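Local structure of putative acid phosphatase WZB (Escherichia coli, 2WMY) at residues A[18-23]-A[128-133]; A[118-123]-A[134-139]. The protein probably hydrolyses phosphotyrosine in proteins to tyrosine and phosphate, as a member of the low molecular weight phosphotyrosine protein phosphatase family. The protein carries 1 engineered substitution. All coordinates share one frame; numbering follows the deposited sequence.

Both contacts draw on helix 127-147: its 128-133 turns support the anion-binding loop and the start of helix 21-32 in interaction 1, and its 134-139 turns support the loop of D121 in interaction 2. Their centres lie about 6 Å apart. R21 joins them, for its NH1 probably donates a hydrogen bond to I119 O at 2.9 Å, while the F130 ring packs against P122. The side chain of R21 is about 4 Å from those of C15, the predicted nucleophile, and D121, the predicted proton donor. One helix thus backs both the loop that holds the sulfate and the loop that brings D121 beside it, in the presumed active site.

Interaction 1: A[18-23]-A[128-133]; sequences NICRSP and EAFDSV. With SO4 (sulfate ion), chain I.
Sulfate O4 is gripped twice by R21, through the backbone N at 2.9 Å and through NE of the side chain at 3.0 Å. Beside NE, the guanidinium offers NH2 to sulfate O3 at 3.0 Å, almost straight at 175°. The sulfur lies in the guanidinium plane, so the planar group meets the anion with its edge, using two N-H groups. The bend at chi3 (-71°) folds the chain back and lets one residue serve the anion from both backbone and side chain. Sulfate O1 is shared by two consecutive amides, C20 N at 2.8 Å and I19 N at 3.0 Å, and T16 N and G17 N add further backbone donors. The N18 side chain braces the loop: ND2 gives S22 OG a hydrogen bond of 2.9 Å, in the amide plane, and the same amide also bonds to S40 and T72.

Helix 127-147 backs this site with apolar groups. C20 points SG at the rim of the F130 ring, 4.1 Å from CE1 and 81° off the ring normal, an edge-on sulfur-aromatic contact. The ring reaches from the helix to the loop, while the small thiol side chain fits between ring and anion. One turn further along the helix, V133 CG1 touches R21 CG at 4.0 Å, a methyl set against the aliphatic part of the arginine and away from its charged end. That end is also paired at NH1 with E89, which probably helps to fix the rotation of the guanidinium.

The loop from C15 to R21 has the CX5R form of the phosphate-binding loop of tyrosine phosphatases. Its converging N-H donors suit a tetrahedral anion, and the sulfate, probably from the crystallisation liquor, probably occupies the place of the substrate's phosphate.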
ATOM      1  N   ASN A  18      -5.021   5.464  -3.741  1.00 11.73           N
ATOM      2  CA  ASN A  18      -3.603   5.488  -4.124  1.00 14.70           C
ATOM      3  C   ASN A  18      -2.999   6.873  -3.878  1.00 14.26           C
ATOM      4  O   ASN A  18      -2.133   7.328  -4.619  1.00 18.57           O
ATOM      5  CB  ASN A  18      -3.401   5.025  -5.579  1.00 15.48           C
ATOM      6  CG  ASN A  18      -1.923   4.889  -5.975  1.00 16.69           C
ATOM      7  OD1 ASN A  18      -1.538   5.275  -7.071  1.00 22.74           O
ATOM      8  ND2 ASN A  18      -1.103   4.343  -5.090  1.00 13.90           N
ATOM      9  N   ILE A  19      -3.467   7.549  -2.830  1.00 15.89           N
ATOM     10  CA  ILE A  19      -2.922   8.863  -2.467  1.00 10.42           C
ATOM     11  C   ILE A  19      -2.559   8.977  -0.978  1.00 15.26           C
ATOM     12  O   ILE A  19      -1.853   9.897  -0.586  1.00 21.00           O
ATOM     13  CB  ILE A  19      -3.872  10.015  -2.854  1.00 16.39           C
ATOM     14  CG1 ILE A  19      -5.176   9.935  -2.063  1.00 20.66           C
ATOM     15  CG2 ILE A  19      -4.155  10.007  -4.346  1.00 20.47           C
ATOM     16  CD1 ILE A  19      -6.122  11.086  -2.360  1.00 29.03           C
ATOM     17  N   CYS A  20      -3.027   8.038  -0.156  1.00 12.96           N
ATOM     18  CA  CYS A  20      -2.637   8.012   1.256  1.00 15.18           C
ATOM     19  C   CYS A  20      -1.839   6.765   1.657  1.00 18.46           C
ATOM     20  O   CYS A  20      -0.629   6.838   1.828  1.00 21.23           O
ATOM     21  CB  CYS A  20      -3.860   8.152   2.161  1.00 20.93           C
ATOM     22  SG  CYS A  20      -4.798   9.673   1.936  1.00 19.28           S
ATOM     23  N   ARG A  21      -2.520   5.625   1.788  1.00 18.57           N
ATOM     24  CA  ARG A  21      -1.903   4.411   2.340  1.00 18.97           C
ATOM     25  C   ARG A  21      -0.874   3.721   1.449  1.00 15.03           C
ATOM     26  O   ARG A  21       0.256   3.501   1.880  1.00 14.55           O
ATOM     27  CB  ARG A  21      -2.968   3.396   2.778  1.00 11.19           C
ATOM     28  CG  ARG A  21      -3.785   3.868   3.974  1.00 15.75           C
ATOM     29  CD  ARG A  21      -5.044   3.046   4.143  1.00 14.56           C
ATOM     30  NE  ARG A  21      -6.018   3.337   3.097  1.00 17.65           N
ATOM     31  CZ  ARG A  21      -7.207   2.758   3.019  1.00 15.28           C
ATOM     32  NH1 ARG A  21      -7.553   1.870   3.934  1.00 17.36           N
ATOM     33  NH2 ARG A  21      -8.055   3.080   2.044  1.00 13.17           N
ATOM     34  N   SER A  22      -1.254   3.344   0.230  1.00 12.57           N
ATOM     35  CA  SER A  22      -0.299   2.598  -0.600  1.00 11.58           C
ATOM     36  C   SER A  22       0.983   3.383  -0.932  1.00 11.63           C
ATOM     37  O   SER A  22       2.080   2.817  -0.911  1.00 16.99           O
ATOM     38  CB  SER A  22      -0.945   1.933  -1.834  1.00 17.44           C
ATOM     39  OG  SER A  22      -1.583   2.846  -2.710  1.00 19.02           O
ATOM     40  N   PRO A  23       0.871   4.694  -1.189  1.00 16.49           N
ATOM     41  CA  PRO A  23       2.131   5.393  -1.475  1.00 14.02           C
ATOM     42  C   PRO A  23       3.083   5.307  -0.285  1.00 14.93           C
ATOM     43  O   PRO A  23       4.297   5.243  -0.450  1.00 15.81           O
ATOM     44  CB  PRO A  23       1.701   6.848  -1.695  1.00 10.89           C
ATOM     45  CG  PRO A  23       0.225   6.824  -1.852  1.00 21.20           C
ATOM     46  CD  PRO A  23      -0.283   5.608  -1.148  1.00 23.50           C
ATOM     47  N   GLU A 128      -3.643  13.165  13.616  1.00 19.31           N
ATOM     48  CA  GLU A 128      -3.357  12.085  14.549  1.00 18.32           C
ATOM     49  C   GLU A 128      -3.827  10.740  13.997  1.00 23.16           C
ATOM     50  O   GLU A 128      -3.256   9.711  14.326  1.00 22.58           O
ATOM     51  CB  GLU A 128      -3.911  12.343  15.960  1.00 26.48           C
ATOM     52  CG  GLU A 128      -5.414  12.203  16.112  1.00 41.14           C
ATOM     53  CD  GLU A 128      -6.129  13.539  16.024  1.00 50.63           C
ATOM     54  OE1 GLU A 128      -5.490  14.534  15.610  1.00 51.83           O
ATOM     55  OE2 GLU A 128      -7.327  13.594  16.377  1.00 50.89           O
ATOM     56  N   ALA A 129      -4.862  10.753  13.163  1.00 23.04           N
ATOM     57  CA  ALA A 129      -5.285   9.540  12.464  1.00 22.11           C
ATOM     58  C   ALA A 129      -4.210   9.124  11.467  1.00 23.61           C
ATOM     59  O   ALA A 129      -3.964   7.933  11.260  1.00 24.64           O
ATOM     60  CB  ALA A 129      -6.607   9.737  11.707  1.00 23.23           C
ATOM     61  N   PHE A 130      -3.567  10.117  10.859  1.00 21.95           N
ATOM     62  CA  PHE A 130      -2.458   9.863   9.950  1.00 17.51           C
ATOM     63  C   PHE A 130      -1.209   9.361  10.687  1.00 22.53           C
ATOM     64  O   PHE A 130      -0.518   8.480  10.198  1.00 24.31           O
ATOM     65  CB  PHE A 130      -2.150  11.107   9.114  1.00 17.07           C
ATOM     66  CG  PHE A 130      -3.006  11.226   7.889  1.00 19.26           C
ATOM     67  CD1 PHE A 130      -2.567  10.735   6.671  1.00 19.41           C
ATOM     68  CD2 PHE A 130      -4.261  11.808   7.959  1.00 17.94           C
ATOM     69  CE1 PHE A 130      -3.364  10.833   5.545  1.00 16.69           C
ATOM     70  CE2 PHE A 130      -5.059  11.907   6.843  1.00 12.69           C
ATOM     71  CZ  PHE A 130      -4.617  11.418   5.633  1.00 20.28           C
ATOM     72  N   ASP A 131      -0.926   9.917  11.863  1.00 26.09           N
ATOM     73  CA  ASP A 131       0.153   9.402  12.700  1.00 28.16           C
ATOM     74  C   ASP A 131      -0.088   7.926  12.978  1.00 26.16           C
ATOM     75  O   ASP A 131       0.820   7.100  12.897  1.00 24.28           O
ATOM     76  CB  ASP A 131       0.198  10.154  14.029  1.00 26.01           C
ATOM     77  CG  ASP A 131       0.703  11.570  13.878  1.00 33.53           C
ATOM     78  OD1 ASP A 131       1.682  11.766  13.131  1.00 36.35           O
ATOM     79  OD2 ASP A 131       0.126  12.484  14.510  1.00 30.54           O
ATOM     80  N   SER A 132      -1.339   7.615  13.302  1.00 18.09           N
ATOM     81  CA  SER A 132      -1.737   6.271  13.669  1.00 18.31           C
ATOM     82  C   SER A 132      -1.611   5.320  12.475  1.00 26.05           C
ATOM     83  O   SER A 132      -0.981   4.275  12.573  1.00 21.87           O
ATOM     84  CB  SER A 132      -3.162   6.291  14.232  1.00 27.99           C
ATOM     85  OG  SER A 132      -3.666   4.983  14.404  1.00 44.04           O
ATOM     86  N   VAL A 133      -2.181   5.699  11.338  1.00 29.83           N
ATOM     87  CA  VAL A 133      -2.048   4.889  10.131  1.00 23.34           C
ATOM     88  C   VAL A 133      -0.586   4.711   9.701  1.00 21.58           C
ATOM     89  O   VAL A 133      -0.183   3.617   9.304  1.00 19.42           O
ATOM     90  CB  VAL A 133      -2.894   5.447   8.970  1.00 28.08           C
ATOM     91  CG1 VAL A 133      -2.637   4.658   7.689  1.00 23.27           C
ATOM     92  CG2 VAL A 133      -4.369   5.396   9.335  1.00 30.47           C
TER
HETATM   93  S   SO4 I1148      -6.251   6.178   0.352  1.00 28.39           S
HETATM   94  O1  SO4 I1148      -5.406   6.618  -0.765  1.00 27.14           O
HETATM   95  O2  SO4 I1148      -7.076   7.306   0.798  1.00 26.20           O
HETATM   96  O3  SO4 I1148      -7.136   5.065  -0.026  1.00 22.85           O
HETATM   97  O4  SO4 I1148      -5.373   5.709   1.430  1.00 22.95           O

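Interaction 2: A[118-123]-A[134-139]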
ATOM      1  N   GLU A 118      -6.261  -4.974   9.525  1.00 33.05           N
ATOM      2  CA  GLU A 118      -6.737  -3.972   8.586  1.00 29.81           C
ATOM      3  C   GLU A 118      -6.086  -2.607   8.815  1.00 26.81           C
ATOM      4  O   GLU A 118      -5.975  -2.137   9.950  1.00 23.75           O
ATOM      5  CB  GLU A 118      -8.263  -3.872   8.650  1.00 33.64           C
ATOM      6  CG  GLU A 118      -8.857  -2.880   7.682  1.00 40.61           C
ATOM      7  CD  GLU A 118     -10.266  -3.245   7.278  1.00 43.06           C
ATOM      8  OE1 GLU A 118     -11.184  -2.443   7.546  1.00 45.18           O
ATOM      9  OE2 GLU A 118     -10.452  -4.333   6.695  1.00 41.65           O
ATOM     10  N   ILE A 119      -5.634  -1.982   7.731  1.00 17.08           N
ATOM     11  CA  ILE A 119      -5.147  -0.607   7.801  1.00 20.14           C
ATOM     12  C   ILE A 119      -6.306   0.337   7.475  1.00 24.57           C
ATOM     13  O   ILE A 119      -6.733   0.413   6.326  1.00 22.25           O
ATOM     14  CB  ILE A 119      -4.001  -0.364   6.800  1.00 19.73           C
ATOM     15  CG1 ILE A 119      -2.998  -1.524   6.828  1.00 21.73           C
ATOM     16  CG2 ILE A 119      -3.328   0.980   7.066  1.00 20.63           C
ATOM     17  CD1 ILE A 119      -2.140  -1.585   8.077  1.00 24.19           C
ATOM     18  N   PRO A 120      -6.817   1.065   8.486  1.00 22.63           N
ATOM     19  CA  PRO A 120      -8.002   1.908   8.298  1.00 25.11           C
ATOM     20  C   PRO A 120      -7.717   3.037   7.320  1.00 20.08           C
ATOM     21  O   PRO A 120      -6.554   3.357   7.082  1.00 21.07           O
ATOM     22  CB  PRO A 120      -8.263   2.482   9.703  1.00 27.16           C
ATOM     23  CG  PRO A 120      -7.457   1.631  10.632  1.00 31.21           C
ATOM     24  CD  PRO A 120      -6.272   1.182   9.846  1.00 23.43           C
ATOM     25  N   ASP A 121      -8.777   3.621   6.770  1.00 14.17           N
ATOM     26  CA  ASP A 121      -8.690   4.701   5.788  1.00 18.10           C
ATOM     27  C   ASP A 121      -8.562   6.046   6.507  1.00 18.06           C
ATOM     28  O   ASP A 121      -9.459   6.421   7.255  1.00 21.06           O
ATOM     29  CB  ASP A 121      -9.967   4.690   4.947  1.00 22.89           C
ATOM     30  CG  ASP A 121      -9.956   5.718   3.825  1.00 21.15           C
ATOM     31  OD1 ASP A 121      -9.036   6.555   3.770  1.00 20.55           O
ATOM     32  OD2 ASP A 121     -10.892   5.688   3.001  1.00 20.43           O
ATOM     33  N   PRO A 122      -7.446   6.764   6.287  1.00 12.42           N
ATOM     34  CA  PRO A 122      -7.166   8.044   6.937  1.00 22.59           C
ATOM     35  C   PRO A 122      -7.645   9.232   6.112  1.00 28.46           C
ATOM     36  O   PRO A 122      -7.614  10.355   6.613  1.00 24.73           O
ATOM     37  CB  PRO A 122      -5.629   8.089   6.980  1.00 14.98           C
ATOM     38  CG  PRO A 122      -5.161   7.125   5.927  1.00 12.96           C
ATOM     39  CD  PRO A 122      -6.358   6.391   5.367  1.00 19.46           C
ATOM     40  N   TYR A 123      -8.052   8.995   4.870  1.00 27.36           N
ATOM     41  CA  TYR A 123      -8.355  10.089   3.946  1.00 19.64           C
ATOM     42  C   TYR A 123      -9.347  11.051   4.579  1.00 20.28           C
ATOM     43  O   TYR A 123     -10.382  10.623   5.098  1.00 19.36           O
ATOM     44  CB  TYR A 123      -8.898   9.545   2.620  1.00 20.51           C
ATOM     45  CG  TYR A 123      -9.034  10.582   1.514  1.00 21.68           C
ATOM     46  CD1 TYR A 123      -8.020  11.500   1.258  1.00 21.76           C
ATOM     47  CD2 TYR A 123     -10.170  10.620   0.707  1.00 23.31           C
ATOM     48  CE1 TYR A 123      -8.145  12.446   0.231  1.00 23.09           C
ATOM     49  CE2 TYR A 123     -10.306  11.551  -0.319  1.00 14.00           C
ATOM     50  CZ  TYR A 123      -9.291  12.461  -0.546  1.00 20.58           C
ATOM     51  OH  TYR A 123      -9.429  13.377  -1.558  1.00 15.37           O
ATOM     52  N   TYR A 134       0.209   5.775   9.796  1.00 21.34           N
ATOM     53  CA  TYR A 134       1.632   5.668   9.483  1.00 22.49           C
ATOM     54  C   TYR A 134       2.326   4.593  10.320  1.00 24.14           C
ATOM     55  O   TYR A 134       3.079   3.763   9.793  1.00 21.45           O
ATOM     56  CB  TYR A 134       2.366   6.998   9.681  1.00 23.66           C
ATOM     57  CG  TYR A 134       3.809   6.910   9.233  1.00 22.99           C
ATOM     58  CD1 TYR A 134       4.162   7.178   7.917  1.00 21.03           C
ATOM     59  CD2 TYR A 134       4.810   6.506  10.109  1.00 18.48           C
ATOM     60  CE1 TYR A 134       5.481   7.087   7.488  1.00 21.61           C
ATOM     61  CE2 TYR A 134       6.127   6.410   9.692  1.00 21.92           C
ATOM     62  CZ  TYR A 134       6.456   6.702   8.376  1.00 26.77           C
ATOM     63  OH  TYR A 134       7.760   6.607   7.943  1.00 27.95           O
ATOM     64  N   GLN A 135       2.090   4.627  11.629  1.00 22.88           N
ATOM     65  CA  GLN A 135       2.714   3.655  12.518  1.00 23.50           C
ATOM     66  C   GLN A 135       2.309   2.229  12.152  1.00 11.93           C
ATOM     67  O   GLN A 135       3.140   1.331  12.125  1.00 21.41           O
ATOM     68  CB  GLN A 135       2.387   3.942  13.985  1.00 24.77           C
ATOM     69  CG  GLN A 135       2.973   2.888  14.924  1.00 33.46           C
ATOM     70  CD  GLN A 135       2.587   3.100  16.373  1.00 35.02           C
ATOM     71  OE1 GLN A 135       2.732   4.197  16.913  1.00 42.51           O
ATOM     72  NE2 GLN A 135       2.094   2.049  17.011  1.00 26.01           N
ATOM     73  N   LEU A 136       1.030   2.027  11.865  1.00 18.96           N
ATOM     74  CA  LEU A 136       0.548   0.712  11.465  1.00 19.08           C
ATOM     75  C   LEU A 136       1.220   0.234  10.179  1.00 24.98           C
ATOM     76  O   LEU A 136       1.623  -0.919  10.077  1.00 20.25           O
ATOM     77  CB  LEU A 136      -0.964   0.729  11.294  1.00 17.37           C
ATOM     78  CG  LEU A 136      -1.820   0.783  12.559  1.00 26.97           C
ATOM     79  CD1 LEU A 136      -3.278   0.992  12.173  1.00 29.02           C
ATOM     80  CD2 LEU A 136      -1.652  -0.483  13.420  1.00 18.26           C
ATOM     81  N   LEU A 137       1.327   1.122   9.194  1.00 29.99           N
ATOM     82  CA  LEU A 137       1.978   0.778   7.933  1.00 23.23           C
ATOM     83  C   LEU A 137       3.445   0.443   8.156  1.00 21.54           C
ATOM     84  O   LEU A 137       4.006  -0.447   7.512  1.00 20.82           O
ATOM     85  CB  LEU A 137       1.842   1.924   6.926  1.00 24.30           C
ATOM     86  CG  LEU A 137       0.492   1.995   6.201  1.00 27.35           C
ATOM     87  CD1 LEU A 137       0.442   3.185   5.268  1.00 33.42           C
ATOM     88  CD2 LEU A 137       0.230   0.713   5.425  1.00 22.88           C
ATOM     89  N   GLU A 138       4.064   1.160   9.087  1.00 23.14           N
ATOM     90  CA  GLU A 138       5.481   0.986   9.348  1.00 28.08           C
ATOM     91  C   GLU A 138       5.735  -0.354  10.017  1.00 25.02           C
ATOM     92  O   GLU A 138       6.641  -1.087   9.625  1.00 21.19           O
ATOM     93  CB  GLU A 138       6.022   2.137  10.208  1.00 34.20           C
ATOM     94  CG  GLU A 138       7.487   1.993  10.570  1.00 38.68           C
ATOM     95  CD  GLU A 138       8.093   3.283  11.090  1.00 46.25           C
ATOM     96  OE1 GLU A 138       7.464   3.947  11.944  1.00 41.58           O
ATOM     97  OE2 GLU A 138       9.203   3.630  10.641  1.00 47.14           O
ATOM     98  N   GLN A 139       4.927  -0.665  11.028  1.00 20.67           N
ATOM     99  CA  GLN A 139       5.037  -1.930  11.747  1.00 19.01           C
ATOM    100  C   GLN A 139       4.715  -3.109  10.820  1.00 23.75           C
ATOM    101  O   GLN A 139       5.399  -4.124  10.836  1.00 20.59           O
ATOM    102  CB  GLN A 139       4.108  -1.934  12.973  1.00 18.40           C
ATOM    103  CG  GLN A 139       4.158  -3.201  13.799  1.00 25.96           C
ATOM    104  CD  GLN A 139       3.291  -3.129  15.048  1.00 30.93           C
ATOM    105  OE1 GLN A 139       2.101  -2.822  14.979  1.00 25.83           O
ATOM    106  NE2 GLN A 139       3.889  -3.421  16.196  1.00 29.54           N
TER
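The loop that carries D121, the predicted proton donor of the active site, rests on helix 127-147 through I119 and P120, which meet L136 and L137. I119 divides its branches between the two leucines. CG2, anti to the backbone N because chi1 is -44°, comes to 3.9 Å from L137 CD2, whereas CD1 slides alongside L136 and lies 4.1 Å from its CB. A beta-branched residue suits this place, since its two arms can straddle neighbouring positions of one helix. P120 crosses L136 at about a right angle, with CD of its ring 3.8 Å from L136 CD1, at the more exposed margin of the contact. Replacing I119 with an alanine removes CG2 and CD1, and would probably leave P120 on L136 as the remaining apolar touch between 118-123 and 134-139 and the loop less firmly seated.

Further along the loop, D121 OD1 accepts from Y123 N at 2.9 Å, which makes an Asx turn around P122. The donor comes from the anti side and 35° out of the carboxylate plane. This bond, with the rigid proline ring inside the turn, restrains the carboxylate, whose OD2 also makes a long, weak ion pair with R21 NH2. An aspartate followed by proline, D121-P122 here, marks the general-acid loop of low molecular weight tyrosine phosphatases, which fits the predicted role of D121.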